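Local coordinates for transferrin binding protein B (Actinobacillus suis, PDB 3PQU), which probably binds host transferrin at the bacterial surface as an outer-membrane lipoprotein of the receptor through which the pathogen acquires iron, at residues 56-61 with 141-146; 78-83 with 152-157; 189-194 with 204-209. All blocks are in the same frame, centred on the assembly; numbering follows the deposited sequence.

Interaction 1: residues 56-61 with 141-146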
ATOM      1  N   PHE A  56      -4.105  35.039 -25.773  1.00 24.34           N
ATOM      2  CA  PHE A  56      -2.883  35.783 -25.469  1.00 36.93           C
ATOM      3  C   PHE A  56      -2.042  35.018 -24.474  1.00 37.24           C
ATOM      4  O   PHE A  56      -2.574  34.217 -23.701  1.00 22.01           O
ATOM      5  CB  PHE A  56      -3.227  37.165 -24.897  1.00 40.39           C
ATOM      6  CG  PHE A  56      -4.014  38.021 -25.840  1.00 54.26           C
ATOM      7  CD1 PHE A  56      -3.371  38.839 -26.755  1.00 61.38           C
ATOM      8  CD2 PHE A  56      -5.399  37.997 -25.825  1.00 57.29           C
ATOM      9  CE1 PHE A  56      -4.095  39.624 -27.637  1.00 68.67           C
ATOM     10  CE2 PHE A  56      -6.128  38.780 -26.704  1.00 72.73           C
ATOM     11  CZ  PHE A  56      -5.476  39.594 -27.611  1.00 71.33           C
ATOM     12  N   ASP A  57      -0.732  35.257 -24.497  1.00 28.77           N
ATOM     13  CA  ASP A  57       0.149  34.651 -23.505  1.00 27.18           C
ATOM     14  C   ASP A  57       0.300  35.581 -22.300  1.00 21.21           C
ATOM     15  O   ASP A  57      -0.219  36.695 -22.308  1.00 31.28           O
ATOM     16  CB  ASP A  57       1.501  34.260 -24.115  1.00 33.57           C
ATOM     17  CG  ASP A  57       2.334  35.457 -24.557  1.00 28.54           C
ATOM     18  OD1 ASP A  57       2.059  36.610 -24.141  1.00 28.41           O
ATOM     19  OD2 ASP A  57       3.291  35.223 -25.334  1.00 29.50           O
ATOM     20  N   LYS A  58       0.998  35.114 -21.274  1.00 32.92           N
ATOM     21  CA  LYS A  58       1.117  35.855 -20.026  1.00 31.94           C
ATOM     22  C   LYS A  58       1.768  37.246 -20.212  1.00 44.99           C
ATOM     23  O   LYS A  58       1.501  38.166 -19.443  1.00 42.70           O
ATOM     24  CB  LYS A  58       1.872  35.004 -18.990  1.00 46.39           C
ATOM     25  CG  LYS A  58       1.938  35.608 -17.594  1.00 59.71           C
ATOM     26  CD  LYS A  58       2.601  34.647 -16.616  1.00 68.97           C
ATOM     27  CE  LYS A  58       2.627  35.225 -15.204  1.00 71.66           C
ATOM     28  NZ  LYS A  58       3.251  34.283 -14.233  1.00 74.19           N
ATOM     29  N   GLU A  59       2.596  37.416 -21.240  1.00 35.26           N
ATOM     30  CA  GLU A  59       3.217  38.722 -21.478  1.00 31.80           C
ATOM     31  C   GLU A  59       2.276  39.646 -22.229  1.00 33.72           C
ATOM     32  O   GLU A  59       2.629  40.771 -22.534  1.00 38.85           O
ATOM     33  CB  GLU A  59       4.549  38.609 -22.259  1.00 32.89           C
ATOM     34  CG  GLU A  59       5.704  38.012 -21.468  1.00 48.80           C
ATOM     35  CD  GLU A  59       7.069  38.348 -22.059  1.00 74.52           C
ATOM     36  OE1 GLU A  59       7.171  39.323 -22.839  1.00 82.10           O
ATOM     37  OE2 GLU A  59       8.045  37.637 -21.734  1.00 72.71           O
ATOM     38  N   GLY A  60       1.082  39.167 -22.550  1.00 39.67           N
ATOM     39  CA  GLY A  60       0.119  39.998 -23.255  1.00 31.81           C
ATOM     40  C   GLY A  60       0.176  39.970 -24.779  1.00 41.65           C
ATOM     41  O   GLY A  60      -0.532  40.727 -25.444  1.00 36.06           O
ATOM     42  N   ASN A  61       1.001  39.099 -25.357  1.00 31.73           N
ATOM     43  CA  ASN A  61       1.072  39.010 -26.817  1.00 23.25           C
ATOM     44  C   ASN A  61       0.130  37.953 -27.395  1.00 30.24           C
ATOM     45  O   ASN A  61      -0.143  36.947 -26.754  1.00 29.96           O
ATOM     46  CB  ASN A  61       2.509  38.770 -27.266  1.00 27.85           C
ATOM     47  CG  ASN A  61       3.436  39.837 -26.753  1.00 29.20           C
ATOM     48  OD1 ASN A  61       4.386  39.565 -26.025  1.00 35.49           O
ATOM     49  ND2 ASN A  61       3.116  41.067 -27.077  1.00 24.48           N
ATOM     50  N   VAL A 141      -4.789  41.153 -18.907  1.00 64.62           N
ATOM     51  CA  VAL A 141      -5.118  40.418 -20.125  1.00 62.64           C
ATOM     52  C   VAL A 141      -5.244  38.930 -19.783  1.00 45.91           C
ATOM     53  O   VAL A 141      -4.457  38.411 -18.982  1.00 43.38           O
ATOM     54  CB  VAL A 141      -4.102  40.711 -21.274  1.00 56.21           C
ATOM     55  CG1 VAL A 141      -2.883  41.457 -20.749  1.00 62.46           C
ATOM     56  CG2 VAL A 141      -3.700  39.450 -22.003  1.00 38.61           C
ATOM     57  N   PRO A 142      -6.266  38.252 -20.342  1.00 41.39           N
ATOM     58  CA  PRO A 142      -6.574  36.848 -20.008  1.00 41.51           C
ATOM     59  C   PRO A 142      -5.675  35.892 -20.778  1.00 33.94           C
ATOM     60  O   PRO A 142      -5.801  35.808 -22.005  1.00 31.98           O
ATOM     61  CB  PRO A 142      -8.018  36.669 -20.508  1.00 38.67           C
ATOM     62  CG  PRO A 142      -8.455  38.018 -21.044  1.00 46.66           C
ATOM     63  CD  PRO A 142      -7.201  38.781 -21.342  1.00 43.80           C
ATOM     64  N   TYR A 143      -4.789  35.187 -20.082  1.00 32.32           N
ATOM     65  CA  TYR A 143      -3.861  34.263 -20.740  1.00 36.86           C
ATOM     66  C   TYR A 143      -4.160  32.805 -20.380  1.00 21.67           C
ATOM     67  O   TYR A 143      -3.546  31.853 -20.895  1.00 24.43           O
ATOM     68  CB  TYR A 143      -2.413  34.636 -20.409  1.00 34.72           C
ATOM     69  CG  TYR A 143      -2.031  34.502 -18.945  1.00 33.69           C
ATOM     70  CD1 TYR A 143      -1.351  33.391 -18.500  1.00 27.45           C
ATOM     71  CD2 TYR A 143      -2.331  35.498 -18.022  1.00 36.62           C
ATOM     72  CE1 TYR A 143      -0.976  33.255 -17.187  1.00 40.06           C
ATOM     73  CE2 TYR A 143      -1.964  35.364 -16.691  1.00 30.83           C
ATOM     74  CZ  TYR A 143      -1.284  34.244 -16.287  1.00 33.10           C
ATOM     75  OH  TYR A 143      -0.910  34.086 -14.978  1.00 56.12           O
ATOM     76  N   ILE A 144      -5.116  32.622 -19.489  1.00 23.36           N
ATOM     77  CA  ILE A 144      -5.637  31.287 -19.218  1.00 26.63           C
ATOM     78  C   ILE A 144      -7.166  31.327 -19.224  1.00 26.21           C
ATOM     79  O   ILE A 144      -7.793  32.148 -18.543  1.00 22.01           O
ATOM     80  CB  ILE A 144      -5.124  30.720 -17.880  1.00 36.47           C
ATOM     81  CG1 ILE A 144      -3.607  30.552 -17.915  1.00 33.78           C
ATOM     82  CG2 ILE A 144      -5.782  29.365 -17.564  1.00 31.64           C
ATOM     83  CD1 ILE A 144      -3.073  29.753 -16.753  1.00 30.31           C
ATOM     84  N   PHE A 145      -7.757  30.461 -20.034  1.00 20.64           N
ATOM     85  CA  PHE A 145      -9.196  30.294 -20.053  1.00 26.69           C
ATOM     86  C   PHE A 145      -9.556  28.847 -20.292  1.00 28.24           C
ATOM     87  O   PHE A 145      -9.385  28.345 -21.399  1.00 21.57           O
ATOM     88  CB  PHE A 145      -9.850  31.157 -21.131  1.00 33.73           C
ATOM     89  CG  PHE A 145     -11.326  30.900 -21.279  1.00 37.64           C
ATOM     90  CD1 PHE A 145     -12.128  30.744 -20.154  1.00 32.95           C
ATOM     91  CD2 PHE A 145     -11.910  30.802 -22.530  1.00 49.72           C
ATOM     92  CE1 PHE A 145     -13.490  30.493 -20.273  1.00 35.82           C
ATOM     93  CE2 PHE A 145     -13.277  30.551 -22.662  1.00 45.02           C
ATOM     94  CZ  PHE A 145     -14.066  30.399 -21.535  1.00 39.41           C
ATOM     95  N   LYS A 146     -10.039  28.187 -19.240  1.00 24.09           N
ATOM     96  CA  LYS A 146     -10.464  26.793 -19.303  1.00 20.15           C
ATOM     97  C   LYS A 146     -11.882  26.705 -18.728  1.00 26.47           C
ATOM     98  O   LYS A 146     -12.254  27.484 -17.850  1.00 21.48           O
ATOM     99  CB  LYS A 146      -9.493  25.901 -18.525  1.00 19.53           C
ATOM    100  CG  LYS A 146      -8.028  25.960 -19.025  1.00 20.31           C
ATOM    101  CD  LYS A 146      -7.088  25.121 -18.134  1.00 19.86           C
ATOM    102  CE  LYS A 146      -5.714  24.928 -18.779  1.00 26.43           C
ATOM    103  NZ  LYS A 146      -4.787  24.189 -17.878  1.00 34.83           N
TER

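Interaction 2: residues 78-83 with 152-157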
ATOM      1  N   MET A  78       0.044  11.670  -9.630  1.00 24.66           N
ATOM      2  CA  MET A  78       0.517  11.965  -8.284  1.00 23.42           C
ATOM      3  C   MET A  78       0.142  10.892  -7.287  1.00 21.01           C
ATOM      4  O   MET A  78      -0.998  10.452  -7.245  1.00 24.54           O
ATOM      5  CB  MET A  78      -0.102  13.286  -7.815  1.00 27.00           C
ATOM      6  CG  MET A  78      -0.285  14.305  -8.919  1.00 40.62           C
ATOM      7  SD  MET A  78       0.375  15.899  -8.413  1.00 57.90           S
ATOM      8  CE  MET A  78       2.108  15.455  -8.388  1.00 35.46           C
ATOM      9  N   ALA A  79       1.100  10.512  -6.456  1.00 19.44           N
ATOM     10  CA  ALA A  79       0.844   9.617  -5.343  1.00 18.99           C
ATOM     11  C   ALA A  79      -0.039  10.313  -4.312  1.00 30.68           C
ATOM     12  O   ALA A  79       0.145  11.492  -4.030  1.00 29.95           O
ATOM     13  CB  ALA A  79       2.167   9.215  -4.706  1.00 19.13           C
ATOM     14  N   ILE A  80      -1.001   9.589  -3.751  1.00 15.14           N
ATOM     15  CA  ILE A  80      -1.801  10.109  -2.653  1.00 22.76           C
ATOM     16  C   ILE A  80      -1.799   9.104  -1.521  1.00 20.59           C
ATOM     17  O   ILE A  80      -1.485   7.932  -1.725  1.00 21.27           O
ATOM     18  CB  ILE A  80      -3.226  10.457  -3.089  1.00 26.88           C
ATOM     19  CG1 ILE A  80      -3.914   9.262  -3.744  1.00 20.00           C
ATOM     20  CG2 ILE A  80      -3.211  11.656  -4.058  1.00 22.94           C
ATOM     21  CD1 ILE A  80      -5.360   9.578  -4.152  1.00 22.95           C
ATOM     22  N   TRP A  81      -2.130   9.551  -0.321  1.00 21.25           N
ATOM     23  CA  TRP A  81      -1.843   8.735   0.855  1.00 28.32           C
ATOM     24  C   TRP A  81      -2.787   8.956   2.020  1.00 29.59           C
ATOM     25  O   TRP A  81      -2.477   8.553   3.148  1.00 37.82           O
ATOM     26  CB  TRP A  81      -0.387   8.930   1.310  1.00 28.56           C
ATOM     27  CG  TRP A  81      -0.068  10.325   1.747  1.00 48.24           C
ATOM     28  CD1 TRP A  81      -0.410  10.911   2.935  1.00 55.56           C
ATOM     29  CD2 TRP A  81       0.662  11.313   1.008  1.00 59.78           C
ATOM     30  NE1 TRP A  81       0.059  12.203   2.975  1.00 66.84           N
ATOM     31  CE2 TRP A  81       0.722  12.474   1.806  1.00 60.12           C
ATOM     32  CE3 TRP A  81       1.272  11.328  -0.251  1.00 82.54           C
ATOM     33  CZ2 TRP A  81       1.367  13.638   1.387  1.00 67.18           C
ATOM     34  CZ3 TRP A  81       1.910  12.490  -0.666  1.00 87.09           C
ATOM     35  CH2 TRP A  81       1.954  13.626   0.153  1.00 75.03           C
ATOM     36  N   ASN A  82      -3.942   9.561   1.761  1.00 31.75           N
ATOM     37  CA  ASN A  82      -4.913   9.795   2.843  1.00 34.17           C
ATOM     38  C   ASN A  82      -5.377   8.498   3.492  1.00 35.57           C
ATOM     39  O   ASN A  82      -5.767   7.551   2.801  1.00 42.36           O
ATOM     40  CB  ASN A  82      -6.123  10.619   2.366  1.00 37.26           C
ATOM     41  CG  ASN A  82      -6.997  11.121   3.537  1.00 54.33           C
ATOM     42  OD1 ASN A  82      -7.155  10.442   4.547  1.00 67.40           O
ATOM     43  ND2 ASN A  82      -7.562  12.310   3.391  1.00 47.36           N
ATOM     44  N   GLU A  83      -5.337   8.463   4.824  1.00 41.00           N
ATOM     45  CA  GLU A  83      -5.681   7.264   5.586  1.00 40.65           C
ATOM     46  C   GLU A  83      -7.185   7.076   5.697  1.00 34.84           C
ATOM     47  O   GLU A  83      -7.667   5.975   5.946  1.00 38.96           O
ATOM     48  CB  GLU A  83      -5.087   7.329   6.999  1.00 65.34           C
ATOM     49  CG  GLU A  83      -3.765   8.074   7.103  1.00 99.14           C
ATOM     50  CD  GLU A  83      -3.952   9.571   7.272  1.00113.94           C
ATOM     51  OE1 GLU A  83      -3.321  10.336   6.512  1.00107.87           O
ATOM     52  OE2 GLU A  83      -4.730   9.980   8.163  1.00119.55           O
ATOM     53  N   TYR A 152     -10.680  15.008 -11.105  1.00 13.61           N
ATOM     54  CA  TYR A 152      -9.577  14.058 -11.016  1.00 13.85           C
ATOM     55  C   TYR A 152     -10.022  12.631 -11.286  1.00 13.46           C
ATOM     56  O   TYR A 152     -11.165  12.254 -11.007  1.00 12.34           O
ATOM     57  CB  TYR A 152      -8.980  14.122  -9.612  1.00 18.27           C
ATOM     58  CG  TYR A 152      -8.507  15.492  -9.213  1.00 16.95           C
ATOM     59  CD1 TYR A 152      -7.162  15.839  -9.286  1.00 29.47           C
ATOM     60  CD2 TYR A 152      -9.413  16.455  -8.784  1.00 22.26           C
ATOM     61  CE1 TYR A 152      -6.723  17.122  -8.919  1.00 23.17           C
ATOM     62  CE2 TYR A 152      -8.993  17.730  -8.423  1.00 28.30           C
ATOM     63  CZ  TYR A 152      -7.652  18.057  -8.495  1.00 33.10           C
ATOM     64  OH  TYR A 152      -7.258  19.324  -8.137  1.00 45.28           O
ATOM     65  N   ILE A 153      -9.112  11.839 -11.829  1.00 14.19           N
ATOM     66  CA  ILE A 153      -9.293  10.388 -11.896  1.00 11.14           C
ATOM     67  C   ILE A 153      -8.367   9.832 -10.818  1.00 21.58           C
ATOM     68  O   ILE A 153      -7.249  10.313 -10.668  1.00 15.37           O
ATOM     69  CB  ILE A 153      -8.870   9.853 -13.255  1.00 13.14           C
ATOM     70  CG1 ILE A 153      -9.641  10.585 -14.389  1.00 11.51           C
ATOM     71  CG2 ILE A 153      -9.048   8.334 -13.317  1.00  8.10           C
ATOM     72  CD1 ILE A 153     -11.189  10.515 -14.296  1.00 11.00           C
ATOM     73  N   TYR A 154      -8.803   8.840 -10.053  1.00 18.19           N
ATOM     74  CA  TYR A 154      -7.946   8.365  -8.973  1.00 12.99           C
ATOM     75  C   TYR A 154      -8.291   6.951  -8.532  1.00 14.22           C
ATOM     76  O   TYR A 154      -9.349   6.419  -8.871  1.00 20.01           O
ATOM     77  CB  TYR A 154      -8.059   9.302  -7.760  1.00 11.54           C
ATOM     78  CG  TYR A 154      -9.312   9.021  -6.930  1.00  9.68           C
ATOM     79  CD1 TYR A 154      -9.241   8.290  -5.734  1.00 10.95           C
ATOM     80  CD2 TYR A 154     -10.559   9.428  -7.365  1.00  6.78           C
ATOM     81  CE1 TYR A 154     -10.389   8.017  -4.984  1.00 16.06           C
ATOM     82  CE2 TYR A 154     -11.718   9.156  -6.624  1.00 13.34           C
ATOM     83  CZ  TYR A 154     -11.617   8.444  -5.444  1.00 23.02           C
ATOM     84  OH  TYR A 154     -12.748   8.176  -4.715  1.00 18.70           O
ATOM     85  N   TYR A 155      -7.393   6.367  -7.748  1.00 11.52           N
ATOM     86  CA  TYR A 155      -7.764   5.273  -6.865  1.00  7.34           C
ATOM     87  C   TYR A 155      -7.066   5.484  -5.532  1.00 15.26           C
ATOM     88  O   TYR A 155      -6.003   6.103  -5.459  1.00 16.38           O
ATOM     89  CB  TYR A 155      -7.421   3.875  -7.474  1.00  8.12           C
ATOM     90  CG  TYR A 155      -5.960   3.445  -7.339  1.00 17.94           C
ATOM     91  CD1 TYR A 155      -5.510   2.785  -6.196  1.00 19.34           C
ATOM     92  CD2 TYR A 155      -5.040   3.688  -8.360  1.00 20.69           C
ATOM     93  CE1 TYR A 155      -4.168   2.385  -6.073  1.00 16.38           C
ATOM     94  CE2 TYR A 155      -3.704   3.303  -8.242  1.00 18.25           C
ATOM     95  CZ  TYR A 155      -3.274   2.649  -7.090  1.00 25.01           C
ATOM     96  OH  TYR A 155      -1.952   2.245  -6.964  1.00 22.79           O
ATOM     97  N   LEU A 156      -7.660   4.961  -4.471  1.00 14.43           N
ATOM     98  CA  LEU A 156      -7.038   5.039  -3.158  1.00 13.91           C
ATOM     99  C   LEU A 156      -7.447   3.832  -2.334  1.00 19.94           C
ATOM    100  O   LEU A 156      -8.628   3.514  -2.238  1.00 24.07           O
ATOM    101  CB  LEU A 156      -7.490   6.313  -2.440  1.00 18.78           C
ATOM    102  CG  LEU A 156      -6.975   6.510  -1.024  1.00 22.03           C
ATOM    103  CD1 LEU A 156      -5.447   6.610  -1.035  1.00 21.05           C
ATOM    104  CD2 LEU A 156      -7.592   7.758  -0.419  1.00 26.90           C
ATOM    105  N   GLY A 157      -6.475   3.162  -1.733  1.00 18.93           N
ATOM    106  CA  GLY A 157      -6.769   1.991  -0.941  1.00 18.11           C
ATOM    107  C   GLY A 157      -6.250   2.138   0.467  1.00 25.96           C
ATOM    108  O   GLY A 157      -5.406   2.992   0.750  1.00 21.64           O
TER
HETATM  109  O   HOH W   1      -5.423   4.903   2.928  1.00 27.43           O

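Interaction 3: residues 189-194 with 204-209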
ATOM      1  N   SER A 189     -15.513   8.938 -31.176  1.00 26.42           N
ATOM      2  CA  SER A 189     -16.936   8.612 -31.109  1.00 30.00           C
ATOM      3  C   SER A 189     -17.317   8.027 -29.761  1.00 20.09           C
ATOM      4  O   SER A 189     -16.498   7.411 -29.090  1.00 20.03           O
ATOM      5  CB  SER A 189     -17.324   7.631 -32.216  1.00 37.06           C
ATOM      6  OG  SER A 189     -16.388   6.572 -32.282  1.00 52.48           O
ATOM      7  N   GLY A 190     -18.572   8.220 -29.378  1.00 26.38           N
ATOM      8  CA  GLY A 190     -19.090   7.596 -28.179  1.00 27.72           C
ATOM      9  C   GLY A 190     -18.984   8.459 -26.946  1.00 19.70           C
ATOM     10  O   GLY A 190     -19.360   8.022 -25.860  1.00 25.66           O
ATOM     11  N   PHE A 191     -18.485   9.686 -27.115  1.00 17.12           N
ATOM     12  CA  PHE A 191     -18.353  10.642 -26.012  1.00 18.36           C
ATOM     13  C   PHE A 191     -19.263  11.856 -26.220  1.00 23.52           C
ATOM     14  O   PHE A 191     -19.431  12.312 -27.346  1.00 30.10           O
ATOM     15  CB  PHE A 191     -16.907  11.115 -25.892  1.00 21.91           C
ATOM     16  CG  PHE A 191     -15.951  10.041 -25.471  1.00 22.50           C
ATOM     17  CD1 PHE A 191     -15.816   9.705 -24.141  1.00 10.44           C
ATOM     18  CD2 PHE A 191     -15.183   9.361 -26.414  1.00 11.34           C
ATOM     19  CE1 PHE A 191     -14.905   8.707 -23.741  1.00 24.33           C
ATOM     20  CE2 PHE A 191     -14.278   8.366 -26.036  1.00 18.23           C
ATOM     21  CZ  PHE A 191     -14.137   8.023 -24.700  1.00 12.22           C
ATOM     22  N   SER A 192     -19.828  12.391 -25.145  1.00 23.41           N
ATOM     23  CA  SER A 192     -20.655  13.597 -25.253  1.00 20.62           C
ATOM     24  C   SER A 192     -19.815  14.868 -25.476  1.00 28.90           C
ATOM     25  O   SER A 192     -18.595  14.847 -25.355  1.00 22.85           O
ATOM     26  CB  SER A 192     -21.491  13.772 -23.990  1.00 21.82           C
ATOM     27  OG  SER A 192     -20.661  14.167 -22.918  1.00 26.76           O
ATOM     28  N   ASP A 193     -20.479  15.978 -25.782  1.00 24.82           N
ATOM     29  CA  ASP A 193     -19.812  17.279 -25.937  1.00 30.54           C
ATOM     30  C   ASP A 193     -19.167  17.803 -24.650  1.00 28.77           C
ATOM     31  O   ASP A 193     -18.429  18.779 -24.684  1.00 32.96           O
ATOM     32  CB  ASP A 193     -20.804  18.335 -26.444  1.00 36.04           C
ATOM     33  CG  ASP A 193     -21.229  18.103 -27.878  1.00 47.16           C
ATOM     34  OD1 ASP A 193     -20.608  17.257 -28.554  1.00 49.26           O
ATOM     35  OD2 ASP A 193     -22.180  18.779 -28.332  1.00 57.58           O
ATOM     36  N   ALA A 194     -19.458  17.173 -23.516  1.00 23.09           N
ATOM     37  CA  ALA A 194     -18.861  17.584 -22.252  1.00 25.95           C
ATOM     38  C   ALA A 194     -17.399  17.149 -22.128  1.00 25.03           C
ATOM     39  O   ALA A 194     -16.689  17.560 -21.205  1.00 29.90           O
ATOM     40  CB  ALA A 194     -19.672  17.023 -21.080  1.00 24.07           C
ATOM     41  N   SER A 204     -14.270   8.633 -18.506  1.00 10.35           N
ATOM     42  CA  SER A 204     -15.368   7.716 -18.188  1.00 12.35           C
ATOM     43  C   SER A 204     -16.583   8.495 -17.686  1.00 15.11           C
ATOM     44  O   SER A 204     -17.655   7.914 -17.534  1.00 18.75           O
ATOM     45  CB  SER A 204     -14.962   6.664 -17.145  1.00 13.86           C
ATOM     46  OG  SER A 204     -14.235   7.282 -16.106  1.00 14.68           O
ATOM     47  N   ILE A 205     -16.410   9.787 -17.396  1.00 11.26           N
ATOM     48  CA  ILE A 205     -17.559  10.667 -17.074  1.00 16.20           C
ATOM     49  C   ILE A 205     -18.409  10.997 -18.308  1.00 24.25           C
ATOM     50  O   ILE A 205     -19.632  11.023 -18.230  1.00 16.21           O
ATOM     51  CB  ILE A 205     -17.104  11.997 -16.440  1.00 17.01           C
ATOM     52  CG1 ILE A 205     -16.348  11.742 -15.126  1.00 14.48           C
ATOM     53  CG2 ILE A 205     -18.299  12.952 -16.214  1.00 10.40           C
ATOM     54  CD1 ILE A 205     -15.485  12.958 -14.679  1.00 18.44           C
ATOM     55  N   SER A 206     -17.767  11.250 -19.453  1.00 18.96           N
ATOM     56  CA  SER A 206     -18.493  11.734 -20.634  1.00 16.44           C
ATOM     57  C   SER A 206     -18.831  10.645 -21.654  1.00 15.73           C
ATOM     58  O   SER A 206     -19.552  10.891 -22.622  1.00 17.53           O
ATOM     59  CB  SER A 206     -17.699  12.841 -21.325  1.00 15.99           C
ATOM     60  OG  SER A 206     -16.487  12.315 -21.842  1.00 15.67           O
ATOM     61  N   ASP A 207     -18.278   9.456 -21.445  1.00 17.54           N
ATOM     62  CA  ASP A 207     -18.540   8.290 -22.296  1.00 22.96           C
ATOM     63  C   ASP A 207     -20.053   8.002 -22.291  1.00 24.03           C
ATOM     64  O   ASP A 207     -20.700   8.078 -21.234  1.00 14.66           O
ATOM     65  CB  ASP A 207     -17.733   7.093 -21.743  1.00 10.13           C
ATOM     66  CG  ASP A 207     -17.385   6.050 -22.806  1.00 23.88           C
ATOM     67  OD1 ASP A 207     -17.707   6.218 -24.011  1.00 21.00           O
ATOM     68  OD2 ASP A 207     -16.761   5.038 -22.422  1.00 19.27           O
ATOM     69  N   ASN A 208     -20.622   7.711 -23.463  1.00 19.67           N
ATOM     70  CA  ASN A 208     -22.046   7.416 -23.583  0.59 25.22           C
ATOM     71  C   ASN A 208     -22.354   5.952 -23.243  1.00 29.89           C
ATOM     72  O   ASN A 208     -22.571   5.137 -24.123  1.00 26.86           O
ATOM     73  CB  ASN A 208     -22.535   7.762 -24.993  0.59 21.96           C
ATOM     74  CG  ASN A 208     -22.470   9.259 -25.287  0.59 36.32           C
ATOM     75  OD1 ASN A 208     -22.437  10.092 -24.372  0.59 38.02           O
ATOM     76  ND2 ASN A 208     -22.454   9.604 -26.570  0.59 31.21           N
ATOM     77  N   VAL A 209     -22.350   5.625 -21.961  1.00 20.33           N
ATOM     78  CA  VAL A 209     -22.547   4.247 -21.534  1.00 16.91           C
ATOM     79  C   VAL A 209     -23.809   4.145 -20.683  1.00 27.91           C
ATOM     80  O   VAL A 209     -24.398   5.162 -20.330  1.00 23.92           O
ATOM     81  CB  VAL A 209     -21.347   3.774 -20.729  1.00 16.67           C
ATOM     82  CG1 VAL A 209     -20.114   3.749 -21.624  1.00 14.58           C
ATOM     83  CG2 VAL A 209     -21.137   4.701 -19.538  1.00 12.31           C
TER
HETATM   84  O   HOH W   2     -16.580   5.754 -26.499  1.00 24.70           O

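Interaction 1: residues 56-61 with 141-146
Tyr143 CG stands between its own backbone N and carbonyl carbon (chi1 64°), while Lys58 CG is anti to the backbone N (chi1 -174°) and the lysine chain runs extended beyond it. The two side chains lie side by side, pointing the same way, with Lys58 CG over one face of the phenol ring and CE beside the hydroxyl. Lys58 CG sits 3.8 Å from the centroid of the Tyr143 ring, a CH-pi contact; further out, Lys58 CE comes 3.7 Å from Tyr143 OH. At the root of the pair, Tyr143 CA approaches Phe56 O at 3.2 Å, a CA-H...O contact. A second, mostly apolar patch forms where Phe56 and Val141 cross at about a right angle, with Phe56 CB 3.7 Å from Val141 CG2 and Pro142 O at the edge of the Phe56 ring.

Residues 57-60 form a type I beta turn. Its closing bond runs from Gly60 N to Asp57 O (2.8 Å), and Asp57 OD1 also takes the N-H of Asn61, met from above the carboxylate plane. Asn137 ties the two segments together from outside, bonding Lys58 O and Val141 N. Strand 142-146 pairs antiparallel with strand 133-136, where a classic bulge sets Tyr143 and Ile144 together opposite Val135; the turn packs against the start of this hairpin's second strand, at the surface of the N-lobe handle.

Interaction 2: residues 78-83 with 152-157
Within the five-stranded antiparallel sheet of the N-lobe handle, Ile80 and Leu156 touch across two strands that are not direct neighbours, since strand 43-47 runs between strands 78-80 and 150-157. The contact consequently depends on side chains reaching over the intervening strand; the axes of the short segments 78-80 and 152-157 come no closer than 8.4 Å. Ile80 CG1 is 4.1 Å from Leu156 CD1, and the two side chains cross obliquely. At the end of the isoleucine, Ile80 CD1 lies 3.8 Å from Tyr155 O and comes within 4.4 Å of Tyr154 CD1. Leu156 CG is anti to its backbone N (chi1 177°). Leu156 CD2 lies 3.7 Å from Asn82 O.

That carbonyl also has a polar partner: one water donates to Asn82 O (2.7 Å) and to Gly157 O (2.9 Å), bridging the segments just past the leucine. The amide of Asn82 is turned to other work, with OD1 bonded to Asn84 N and ND2 to Glu87. Pro89 adds cover to both Ile80 and Tyr154. Van der Waals contact of aliphatic groups with one another and with backbone carbonyls thus makes up most of the direct contact, while the water satisfies two carbonyl oxygens that, both being acceptors, could not bond to one another.

Interaction 3: residues 189-194 with 204-209
Phe191 and Asp207 cross with their flat groups nearly matched, the ring and carboxylate planes only 22° apart. Asp207 OD1 lies over one face of the ring, 3.7 Å above its plane and offset toward the rim. A water sits over the ring as well, donating to both Asp207 OD1 (2.8 Å) and Ser189 O. A negative group above an aromatic face is probably tolerable here because its charge is engaged elsewhere: OD1 forms a salt bridge with Arg248 and OD2 bonds to His229. Phe191 CG is anti to its carbonyl carbon (chi1 -67°), and the ring, although its CB points away from the other segment, brings CD1 to 3.5 Å from Ser206 OG, a hydroxyl bonded to Gly195 O.

The backbones also meet, with Phe191 opposite Asp207. Asn208 N donates to Gly190 O at 2.7 Å, and Ser192 N donates to Ser206 O at 2.9 Å. The side chain of Asn208 was modelled in two conformers, which makes its place beside the Gly190 carbonyl doubtful. Ser192 OG accepts from Ala194 N, closing an ST turn, while Asn208 is the centre of an inverse gamma turn. The two straight bonds about Phe191 and Asp207 make a single beta bridge, which with these two turns shapes the loop between strands 170-183 and 218-219, in the N-lobe barrel part of the chain.

How the interactions relate
The three contacts show how chemistry follows place in the fold. Interactions 1 and 2 both belong to the N-lobe handle, and their segments alternate along the chain, strand 142-146 leading directly to strand 150-157; yet their centres are 32 Å apart. Interaction 1 is a surface contact built on a lysine chain over a tyrosine, whereas interaction 2 is partly buried and mainly aliphatic, with a water at one end. Interaction 3, also partly buried, falls in the N-lobe barrel part of the chain and is the one joined by direct backbone hydrogen bonds, with a carboxylate, held by residues outside the segments, over a phenylalanine face. Interactions 2 and 3 come within about 5 Å at their nearest atoms without touching.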